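Local structure of Non-fluorescent flavoprotein (1FVP) at residues M129-V134 and L198-S203; V140-L145 and I168-V173. The protein binds flavin mononucleotide carrying a covalently attached myristate, as a homodimeric relative of bacterial luciferase, and may have alkanal monooxygenase activity. One frame throughout, in Å; residues are numbered along the deposited sequence.

Contact 1: residues M129-V134 and L198-S203. With FMA (6-(3-tetradecanoic acid) flavine mononucleotide), chain D.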
ATOM      1  N   MET A 129       8.174  -8.647  -8.635  1.00 17.46           N
ATOM      2  CA  MET A 129       8.860  -8.444  -7.369  1.00 17.11           C
ATOM      3  C   MET A 129      10.124  -9.327  -7.231  1.00 16.99           C
ATOM      4  O   MET A 129      10.008 -10.537  -6.942  1.00 17.20           O
ATOM      5  CB  MET A 129       8.028  -8.696  -6.128  1.00 16.71           C
ATOM      6  CG  MET A 129       6.636  -8.205  -6.123  1.00 17.45           C
ATOM      7  SD  MET A 129       6.002  -8.233  -4.398  1.00 17.69           S
ATOM      8  CE  MET A 129       6.309  -9.950  -3.982  1.00 18.21           C
ATOM      9  N   LEU A 130      11.255  -8.664  -7.347  1.00 16.09           N
ATOM     10  CA  LEU A 130      12.591  -9.199  -7.246  1.00 15.66           C
ATOM     11  C   LEU A 130      13.417  -8.579  -6.094  1.00 15.71           C
ATOM     12  O   LEU A 130      13.385  -7.398  -5.752  1.00 14.71           O
ATOM     13  CB  LEU A 130      13.331  -8.900  -8.552  1.00 15.37           C
ATOM     14  CG  LEU A 130      12.717  -9.137  -9.891  1.00 15.27           C
ATOM     15  CD1 LEU A 130      13.299  -8.184 -10.922  1.00 14.57           C
ATOM     16  CD2 LEU A 130      12.988 -10.589 -10.284  1.00 16.20           C
ATOM     17  N   HIS A 131      14.248  -9.440  -5.551  1.00 16.21           N
ATOM     18  CA  HIS A 131      15.204  -9.262  -4.477  1.00 16.44           C
ATOM     19  C   HIS A 131      16.604  -9.001  -5.010  1.00 17.22           C
ATOM     20  O   HIS A 131      17.422  -9.934  -4.888  1.00 18.48           O
ATOM     21  CB  HIS A 131      15.313 -10.542  -3.579  1.00 14.85           C
ATOM     22  CG  HIS A 131      14.869 -10.224  -2.200  1.00 15.53           C
ATOM     23  ND1 HIS A 131      13.850 -10.800  -1.503  1.00 15.30           N
ATOM     24  CD2 HIS A 131      15.379  -9.253  -1.388  1.00 16.37           C
ATOM     25  CE1 HIS A 131      13.765 -10.210  -0.312  1.00 15.79           C
ATOM     26  NE2 HIS A 131      14.661  -9.266  -0.216  1.00 16.35           N
ATOM     27  N   VAL A 132      16.913  -7.860  -5.567  1.00 17.59           N
ATOM     28  CA  VAL A 132      18.264  -7.573  -6.079  1.00 18.42           C
ATOM     29  C   VAL A 132      19.355  -7.622  -5.012  1.00 19.03           C
ATOM     30  O   VAL A 132      19.143  -7.380  -3.803  1.00 19.53           O
ATOM     31  CB  VAL A 132      18.234  -6.181  -6.752  1.00 18.27           C
ATOM     32  CG1 VAL A 132      19.593  -5.549  -6.940  1.00 18.46           C
ATOM     33  CG2 VAL A 132      17.531  -6.269  -8.098  1.00 19.79           C
ATOM     34  N   ASN A 133      20.554  -7.908  -5.492  1.00 19.33           N
ATOM     35  CA  ASN A 133      21.784  -7.964  -4.667  1.00 19.48           C
ATOM     36  C   ASN A 133      22.942  -7.947  -5.670  1.00 19.80           C
ATOM     37  O   ASN A 133      23.194  -9.024  -6.194  1.00 18.92           O
ATOM     38  CB  ASN A 133      21.835  -9.150  -3.729  1.00 18.60           C
ATOM     39  CG  ASN A 133      23.129  -9.209  -2.952  1.00 17.88           C
ATOM     40  OD1 ASN A 133      24.168  -8.919  -3.524  1.00 17.98           O
ATOM     41  ND2 ASN A 133      23.105  -9.558  -1.674  1.00 18.52           N
ATOM     42  N   VAL A 134      23.545  -6.806  -5.859  1.00 21.38           N
ATOM     43  CA  VAL A 134      24.638  -6.650  -6.827  1.00 23.94           C
ATOM     44  C   VAL A 134      26.026  -6.584  -6.223  1.00 25.72           C
ATOM     45  O   VAL A 134      26.339  -5.649  -5.465  1.00 26.64           O
ATOM     46  CB  VAL A 134      24.309  -5.388  -7.674  1.00 24.16           C
ATOM     47  CG1 VAL A 134      25.515  -4.650  -8.231  1.00 24.06           C
ATOM     48  CG2 VAL A 134      23.344  -5.727  -8.797  1.00 24.71           C
ATOM     49  N   LEU A 198       9.207  -4.094  -8.830  1.00 16.35           N
ATOM     50  CA  LEU A 198       9.240  -3.741  -7.416  1.00 17.53           C
ATOM     51  C   LEU A 198      10.452  -4.596  -6.997  1.00 18.58           C
ATOM     52  O   LEU A 198      10.203  -5.819  -6.888  1.00 19.80           O
ATOM     53  CB  LEU A 198       7.936  -4.185  -6.787  1.00 17.30           C
ATOM     54  CG  LEU A 198       6.696  -3.352  -6.947  1.00 17.59           C
ATOM     55  CD1 LEU A 198       5.744  -3.591  -5.770  1.00 17.60           C
ATOM     56  CD2 LEU A 198       7.099  -1.877  -7.008  1.00 18.67           C
ATOM     57  N   LEU A 199      11.592  -3.968  -6.857  1.00 18.16           N
ATOM     58  CA  LEU A 199      12.826  -4.682  -6.545  1.00 17.57           C
ATOM     59  C   LEU A 199      13.427  -4.316  -5.210  1.00 18.18           C
ATOM     60  O   LEU A 199      13.863  -3.166  -5.051  1.00 18.88           O
ATOM     61  CB  LEU A 199      13.751  -4.435  -7.759  1.00 16.55           C
ATOM     62  CG  LEU A 199      13.615  -3.150  -8.547  1.00 15.70           C
ATOM     63  CD1 LEU A 199      13.760  -1.910  -7.674  1.00 15.22           C
ATOM     64  CD2 LEU A 199      14.680  -3.086  -9.632  1.00 15.55           C
ATOM     65  N   CYS A 200      13.497  -5.263  -4.301  1.00 18.60           N
ATOM     66  CA  CYS A 200      14.052  -5.122  -2.953  1.00 18.79           C
ATOM     67  C   CYS A 200      15.571  -5.094  -2.963  1.00 18.78           C
ATOM     68  O   CYS A 200      16.121  -6.159  -3.312  1.00 20.03           O
ATOM     69  CB  CYS A 200      13.651  -6.338  -2.095  1.00 19.01           C
ATOM     70  SG  CYS A 200      14.159  -6.195  -0.353  1.00 20.70           S
ATOM     71  N   PHE A 201      16.219  -4.019  -2.580  1.00 18.42           N
ATOM     72  CA  PHE A 201      17.701  -4.011  -2.570  1.00 17.37           C
ATOM     73  C   PHE A 201      18.154  -4.155  -1.115  1.00 17.17           C
ATOM     74  O   PHE A 201      19.191  -3.569  -0.763  1.00 17.28           O
ATOM     75  CB  PHE A 201      18.277  -2.744  -3.134  1.00 17.62           C
ATOM     76  CG  PHE A 201      18.010  -2.217  -4.491  1.00 17.80           C
ATOM     77  CD1 PHE A 201      18.629  -2.788  -5.598  1.00 18.16           C
ATOM     78  CD2 PHE A 201      17.186  -1.107  -4.683  1.00 17.79           C
ATOM     79  CE1 PHE A 201      18.407  -2.319  -6.882  1.00 18.46           C
ATOM     80  CE2 PHE A 201      16.941  -0.599  -5.953  1.00 17.75           C
ATOM     81  CZ  PHE A 201      17.563  -1.219  -7.049  1.00 18.52           C
ATOM     82  N   GLU A 202      17.413  -4.860  -0.301  1.00 17.18           N
ATOM     83  CA  GLU A 202      17.730  -4.982   1.119  1.00 16.95           C
ATOM     84  C   GLU A 202      18.553  -6.180   1.508  1.00 17.25           C
ATOM     85  O   GLU A 202      18.671  -6.404   2.738  1.00 17.99           O
ATOM     86  CB  GLU A 202      16.493  -5.059   2.014  1.00 17.33           C
ATOM     87  CG  GLU A 202      15.491  -3.956   2.207  1.00 16.76           C
ATOM     88  CD  GLU A 202      16.055  -2.567   2.253  1.00 16.74           C
ATOM     89  OE1 GLU A 202      16.308  -1.881   1.278  1.00 16.70           O
ATOM     90  OE2 GLU A 202      16.221  -2.197   3.431  1.00 17.13           O
ATOM     91  N   SER A 203      19.058  -6.939   0.572  1.00 17.31           N
ATOM     92  CA  SER A 203      19.861  -8.115   1.039  1.00 17.31           C
ATOM     93  C   SER A 203      21.250  -7.536   1.247  1.00 17.86           C
ATOM     94  O   SER A 203      22.023  -8.027   2.066  1.00 19.04           O
ATOM     95  CB  SER A 203      19.770  -9.241   0.061  1.00 17.87           C
ATOM     96  OG  SER A 203      19.290  -8.795  -1.210  1.00 19.26           O
TER
HETATM   97  N1  FMA D 233      12.444  -2.769 -23.820  1.00 60.48           N
HETATM   98  C2  FMA D 233      11.469  -1.892 -23.577  1.00 60.72           C
HETATM   99  O2  FMA D 233      10.422  -1.795 -24.097  1.00 61.31           O
HETATM  100  N3  FMA D 233      11.661  -0.893 -22.534  1.00 60.32           N
HETATM  101  C4  FMA D 233      12.803  -0.843 -21.822  1.00 60.08           C
HETATM  102  O4  FMA D 233      12.919   0.010 -20.969  1.00 60.17           O
HETATM  103  C4A FMA D 233      13.837  -1.790 -22.103  1.00 59.98           C
HETATM  104  N5  FMA D 233      14.985  -1.828 -21.474  1.00 59.61           N
HETATM  105  C5A FMA D 233      15.992  -2.688 -21.694  1.00 59.09           C
HETATM  106  C6  FMA D 233      17.181  -2.654 -20.970  1.00 58.14           C
HETATM  107  C7  FMA D 233      18.151  -3.577 -21.270  1.00 58.58           C
HETATM  108  C7M FMA D 233      19.527  -3.645 -20.521  1.00 58.82           C
HETATM  109  C8  FMA D 233      17.966  -4.560 -22.312  1.00 58.87           C
HETATM  110  C8M FMA D 233      18.995  -5.580 -22.676  1.00 58.53           C
HETATM  111  C9  FMA D 233      16.778  -4.561 -23.011  1.00 59.24           C
HETATM  112  C9A FMA D 233      15.771  -3.678 -22.753  1.00 59.43           C
HETATM  113  N10 FMA D 233      14.551  -3.634 -23.415  1.00 59.88           N
HETATM  114  C10 FMA D 233      13.563  -2.769 -23.188  1.00 60.07           C
HETATM  115  C1B FMA D 233      14.266  -4.647 -24.525  1.00 60.34           C
HETATM  116  C2B FMA D 233      12.728  -4.993 -24.728  1.00 61.21           C
HETATM  117  O2B FMA D 233      12.757  -6.408 -24.692  1.00 61.05           O
HETATM  118  C3B FMA D 233      12.254  -4.421 -26.044  1.00 62.19           C
HETATM  119  O3' FMA D 233      13.072  -3.377 -26.468  1.00 62.26           O
HETATM  120  C4B FMA D 233      10.798  -3.944 -26.074  1.00 63.13           C
HETATM  121  O4' FMA D 233       9.883  -5.040 -25.712  1.00 62.91           O
HETATM  122  C5B FMA D 233      10.413  -3.454 -27.497  1.00 64.30           C
HETATM  123  O5' FMA D 233       9.209  -4.324 -27.935  1.00 65.69           O
HETATM  124  P   FMA D 233       9.020  -5.125 -29.285  1.00 66.69           P
HETATM  125  O1P FMA D 233       8.907  -3.932 -30.296  1.00 66.42           O
HETATM  126  O2P FMA D 233      10.210  -5.925 -29.496  1.00 66.35           O
HETATM  127  O3P FMA D 233       7.939  -5.971 -29.129  1.00 66.81           O
HETATM  128  C1' FMA D 233      18.395   0.610 -19.819  0.92 56.81           C
HETATM  129  O1' FMA D 233      19.517  -0.022 -19.748  0.84 56.91           O
HETATM  130  O2' FMA D 233      18.408   1.839 -19.945  0.69 56.83           O
HETATM  131  C2' FMA D 233      17.311  -0.212 -20.434  0.94 56.80           C
HETATM  132  C3' FMA D 233      17.305  -1.650 -19.900  0.98 56.83           C
HETATM  133  C4' FMA D 233      16.301  -1.732 -18.790  1.00 55.71           C
HETATM  134  C5' FMA D 233      16.743  -1.565 -17.356  1.00 54.27           C
HETATM  135  C6' FMA D 233      16.143  -2.586 -16.421  1.00 52.90           C
HETATM  136  C7' FMA D 233      16.031  -2.077 -14.990  1.00 51.63           C
HETATM  137  C8' FMA D 233      16.791  -2.812 -13.970  1.00 50.39           C
HETATM  138  C9' FMA D 233      16.131  -3.949 -13.208  1.00 49.40           C
HETATM  139  C11 FMA D 233      17.103  -4.829 -12.484  1.00 48.72           C
HETATM  140  C12 FMA D 233      18.312  -4.300 -11.805  1.00 48.26           C
HETATM  141  C13 FMA D 233      19.174  -5.213 -10.999  1.00 47.59           C
HETATM  142  C14 FMA D 233      20.343  -4.604 -10.294  1.00 47.07           C
HETATM  143  C15 FMA D 233      21.131  -3.614 -11.105  1.00 46.97           C
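The imidazole of His131 has Cys200 CB over one face, with CB 3.5 Å from His131 CD2, while Ser203 OG approaches it obliquely. It sits in the luciferase-family beta/alpha fold where strand 195-199 ends and its parallel neighbour 126-134 is broken at His131 and Val132 before resuming at Asn133. With SG anti to the backbone N of Cys200 (chi1 -175°), the sulfur makes an oblique sulfur-aromatic contact, 3.9 Å from the centroid of the His131 ring and 51° off its normal. Trp96 and Tyr148 also meet this imidazole with steeply inclined rings. The second flat group, the Phe201 ring, receives Val132 at its edge, near its plane, where Val132 CG1 lies 3.2 Å from Phe201 CD1. Leu199 O sits 3.9 Å above one face of the Phe201 ring, offset toward the rim.

Parallel bridges pair Met129 with Leu198 and Leu130 with Leu199. The clear hydrogen bond of this pairing runs from Leu130 N to Leu198 O at 3.1 Å, bent to 144° at the hydrogen; a further one from Cys200 N to Leu130 O is less certain because the carbonyl's position is doubtful. Met129 and Leu198 point to the face occupied by Phe9 and Asn46, whereas Leu130 and Leu199 point to the other.

Val132 forks between two partners: CG1 goes to Phe201, and CG2, anti to the carbonyl carbon, goes to the fatty-acid chain of the modified flavin, 3.5 Å from FMA C13. The residues that touch the ligand here, Val132, Val134 and Leu199, meet that chain through methyl groups. Leu199 CD2 lies 4.0 Å from FMA C9', and farther toward the chain's end Val134 CG2 is 3.5 Å from FMA C14.

Contact 2: residues V140-L145 and I168-V173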
ATOM      1  N   VAL A 140      29.604 -13.744  -3.652  1.00 28.72           N
ATOM      2  CA  VAL A 140      29.429 -13.127  -2.314  1.00 27.53           C
ATOM      3  C   VAL A 140      27.958 -12.731  -2.208  1.00 27.81           C
ATOM      4  O   VAL A 140      27.273 -12.974  -1.204  1.00 27.60           O
ATOM      5  CB  VAL A 140      30.502 -12.050  -2.162  1.00 26.31           C
ATOM      6  CG1 VAL A 140      30.330 -11.106  -0.993  1.00 25.66           C
ATOM      7  CG2 VAL A 140      31.888 -12.671  -2.137  1.00 25.66           C
ATOM      8  N   ALA A 141      27.478 -12.167  -3.297  1.00 27.78           N
ATOM      9  CA  ALA A 141      26.136 -11.672  -3.554  1.00 27.42           C
ATOM     10  C   ALA A 141      25.033 -12.702  -3.309  1.00 27.36           C
ATOM     11  O   ALA A 141      23.988 -12.357  -2.745  1.00 26.71           O
ATOM     12  CB  ALA A 141      26.062 -11.193  -5.005  1.00 27.01           C
ATOM     13  N   LYS A 142      25.288 -13.904  -3.759  1.00 27.44           N
ATOM     14  CA  LYS A 142      24.417 -15.059  -3.640  1.00 28.18           C
ATOM     15  C   LYS A 142      24.441 -15.651  -2.235  1.00 28.97           C
ATOM     16  O   LYS A 142      23.437 -16.182  -1.722  1.00 28.96           O
ATOM     17  CB  LYS A 142      24.838 -16.145  -4.625  1.00 28.65           C
ATOM     18  CG  LYS A 142      24.289 -15.944  -6.038  1.00 29.63           C
ATOM     19  CD  LYS A 142      24.361 -17.199  -6.880  1.00 30.54           C
ATOM     20  CE  LYS A 142      24.006 -18.462  -6.114  1.00 31.93           C
ATOM     21  NZ  LYS A 142      23.996 -19.651  -7.016  1.00 33.32           N
ATOM     22  N   GLU A 143      25.618 -15.590  -1.613  1.00 29.88           N
ATOM     23  CA  GLU A 143      25.726 -16.128  -0.246  1.00 30.45           C
ATOM     24  C   GLU A 143      25.221 -15.045   0.698  1.00 29.88           C
ATOM     25  O   GLU A 143      25.083 -15.353   1.887  1.00 30.78           O
ATOM     26  CB  GLU A 143      27.062 -16.671   0.208  1.00 32.05           C
ATOM     27  CG  GLU A 143      27.416 -18.120  -0.138  1.00 33.93           C
ATOM     28  CD  GLU A 143      27.572 -18.506  -1.583  1.00 35.17           C
ATOM     29  OE1 GLU A 143      28.560 -18.437  -2.306  1.00 34.87           O
ATOM     30  OE2 GLU A 143      26.507 -18.977  -2.074  1.00 36.90           O
ATOM     31  N   GLU A 144      24.932 -13.866   0.175  1.00 28.99           N
ATOM     32  CA  GLU A 144      24.426 -12.758   0.997  1.00 27.83           C
ATOM     33  C   GLU A 144      22.901 -12.750   0.949  1.00 27.90           C
ATOM     34  O   GLU A 144      22.249 -12.465   1.968  1.00 28.27           O
ATOM     35  CB  GLU A 144      24.920 -11.372   0.610  1.00 26.46           C
ATOM     36  CG  GLU A 144      25.274 -10.405   1.716  1.00 26.00           C
ATOM     37  CD  GLU A 144      25.589  -8.972   1.478  1.00 25.26           C
ATOM     38  OE1 GLU A 144      26.078  -8.476   0.481  1.00 25.42           O
ATOM     39  OE2 GLU A 144      25.321  -8.228   2.454  1.00 23.84           O
ATOM     40  N   LEU A 145      22.353 -13.078  -0.205  1.00 27.74           N
ATOM     41  CA  LEU A 145      20.890 -13.112  -0.399  1.00 27.82           C
ATOM     42  C   LEU A 145      20.325 -14.382   0.230  1.00 29.18           C
ATOM     43  O   LEU A 145      19.134 -14.407   0.582  1.00 29.04           O
ATOM     44  CB  LEU A 145      20.571 -12.870  -1.859  1.00 25.27           C
ATOM     45  CG  LEU A 145      19.165 -12.911  -2.392  1.00 23.57           C
ATOM     46  CD1 LEU A 145      18.471 -11.569  -2.263  1.00 23.15           C
ATOM     47  CD2 LEU A 145      19.218 -13.286  -3.873  1.00 22.56           C
ATOM     48  N   ILE A 168      15.083 -20.025  -5.875  1.00 38.42           N
ATOM     49  CA  ILE A 168      14.461 -18.727  -5.582  1.00 36.86           C
ATOM     50  C   ILE A 168      15.527 -17.695  -5.974  1.00 36.83           C
ATOM     51  O   ILE A 168      15.229 -16.842  -6.814  1.00 37.46           O
ATOM     52  CB  ILE A 168      13.985 -18.490  -4.129  1.00 35.83           C
ATOM     53  CG1 ILE A 168      12.972 -19.568  -3.687  1.00 34.77           C
ATOM     54  CG2 ILE A 168      13.391 -17.057  -3.960  1.00 35.54           C
ATOM     55  CD1 ILE A 168      12.707 -19.564  -2.161  1.00 34.57           C
ATOM     56  N   ILE A 169      16.699 -17.877  -5.372  1.00 36.33           N
ATOM     57  CA  ILE A 169      17.828 -16.978  -5.642  1.00 35.38           C
ATOM     58  C   ILE A 169      18.114 -16.928  -7.147  1.00 34.88           C
ATOM     59  O   ILE A 169      18.272 -15.837  -7.711  1.00 34.36           O
ATOM     60  CB  ILE A 169      19.116 -17.318  -4.840  1.00 35.55           C
ATOM     61  CG1 ILE A 169      18.855 -17.435  -3.328  1.00 35.47           C
ATOM     62  CG2 ILE A 169      20.231 -16.261  -5.142  1.00 36.28           C
ATOM     63  CD1 ILE A 169      20.029 -18.112  -2.550  1.00 35.45           C
ATOM     64  N   GLN A 170      18.165 -18.116  -7.724  1.00 34.71           N
ATOM     65  CA  GLN A 170      18.420 -18.267  -9.165  1.00 34.90           C
ATOM     66  C   GLN A 170      17.346 -17.505  -9.951  1.00 34.55           C
ATOM     67  O   GLN A 170      17.627 -17.033 -11.071  1.00 35.13           O
ATOM     68  CB  GLN A 170      18.493 -19.715  -9.600  1.00 36.39           C
ATOM     69  CG  GLN A 170      19.707 -20.485  -9.157  1.00 39.16           C
ATOM     70  CD  GLN A 170      20.983 -20.100  -9.875  1.00 41.01           C
ATOM     71  OE1 GLN A 170      21.012 -19.946 -11.103  1.00 41.93           O
ATOM     72  NE2 GLN A 170      22.040 -19.949  -9.070  1.00 41.25           N
ATOM     73  N   SER A 171      16.164 -17.402  -9.369  1.00 33.36           N
ATOM     74  CA  SER A 171      15.036 -16.695  -9.987  1.00 32.37           C
ATOM     75  C   SER A 171      15.225 -15.186  -9.756  1.00 32.22           C
ATOM     76  O   SER A 171      14.945 -14.372 -10.652  1.00 32.08           O
ATOM     77  CB  SER A 171      13.690 -17.122  -9.453  1.00 31.74           C
ATOM     78  OG  SER A 171      13.344 -18.463  -9.680  1.00 31.38           O
ATOM     79  N   ASN A 172      15.699 -14.891  -8.552  1.00 31.45           N
ATOM     80  CA  ASN A 172      15.953 -13.497  -8.133  1.00 30.86           C
ATOM     81  C   ASN A 172      17.147 -12.922  -8.893  1.00 30.13           C
ATOM     82  O   ASN A 172      17.807 -13.657  -9.647  1.00 29.86           O
ATOM     83  CB  ASN A 172      15.961 -13.400  -6.615  1.00 31.23           C
ATOM     84  CG  ASN A 172      14.545 -13.375  -6.062  1.00 31.61           C
ATOM     85  OD1 ASN A 172      14.003 -12.279  -5.872  1.00 32.24           O
ATOM     86  ND2 ASN A 172      13.908 -14.507  -5.789  1.00 31.90           N
ATOM     87  N   VAL A 173      17.399 -11.642  -8.693  1.00 29.62           N
ATOM     88  CA  VAL A 173      18.437 -10.826  -9.332  1.00 28.73           C
ATOM     89  C   VAL A 173      19.714 -10.567  -8.551  1.00 28.81           C
ATOM     90  O   VAL A 173      19.714  -9.832  -7.546  1.00 29.12           O
ATOM     91  CB  VAL A 173      17.706  -9.502  -9.694  1.00 27.64           C
ATOM     92  CG1 VAL A 173      18.585  -8.543 -10.451  1.00 28.53           C
ATOM     93  CG2 VAL A 173      16.439  -9.790 -10.473  1.00 27.69           C
TER
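The side chains of Leu145 and Ile169 lie flank to flank and run in opposing directions, the central apolar meeting of a helix-helix contact that joins helix 138-155 to the short helix 166-171 on the outside of the sheet. Leu145 CD2 reaches Ile169 CG2 at 3.4 Å. Ile169 CG2, anti to its own backbone N, is the branch that meets this methyl, while chi1 of Leu145 (177°) places its CG anti to the backbone N. Lys142 meets Ile169 differently: the two side chains cross obliquely, with the aliphatic Lys142 CG 4.2 Å from Ile169 CG2, while the other branch of the isoleucine brings Ile169 CD1 to 4.0 Å from Lys142 O. Within the two segments the nearest CA atoms are those of Lys142 and Ile169, 7.1 Å apart. Thr174 touches Lys142, Leu145 and Ile169 alike.

At the end of helix 166-171, Leu145 CD2 also comes within 4.3 Å of Asn172 CB. Asn172 is the first residue to leave helical geometry, and its side chain turns back: Asn172 ND2 donates to Ile168 O at 2.9 Å, nearly straight at 162°, from above the carbonyl plane. Ile168 O is gripped twice, for Asn172 N donates to it as well.

Overall arrangement
The order along the chain is 129-134, 140-145, 168-173 and 198-203, so both segments of contact 2 fall between strands 126-134 and 195-199, which contact 1 pairs. Helix 138-155 follows strand 126-134 in the chain and packs with helix 166-171 outside the strand pair: contact 1 lies about 7 Å from the centre of the chain and contact 2 about 13 Å, with their own centres about 9 Å apart. They touch through a probable hydrogen bond of 2.9 Å from His131 N to Asn172 OD1 and through Leu145 CD1 packing against His131 O and Ser203 OG. Val173 of contact 2 joins Val132, Val134 and Leu199 of contact 1 in one flavin-myristate pocket.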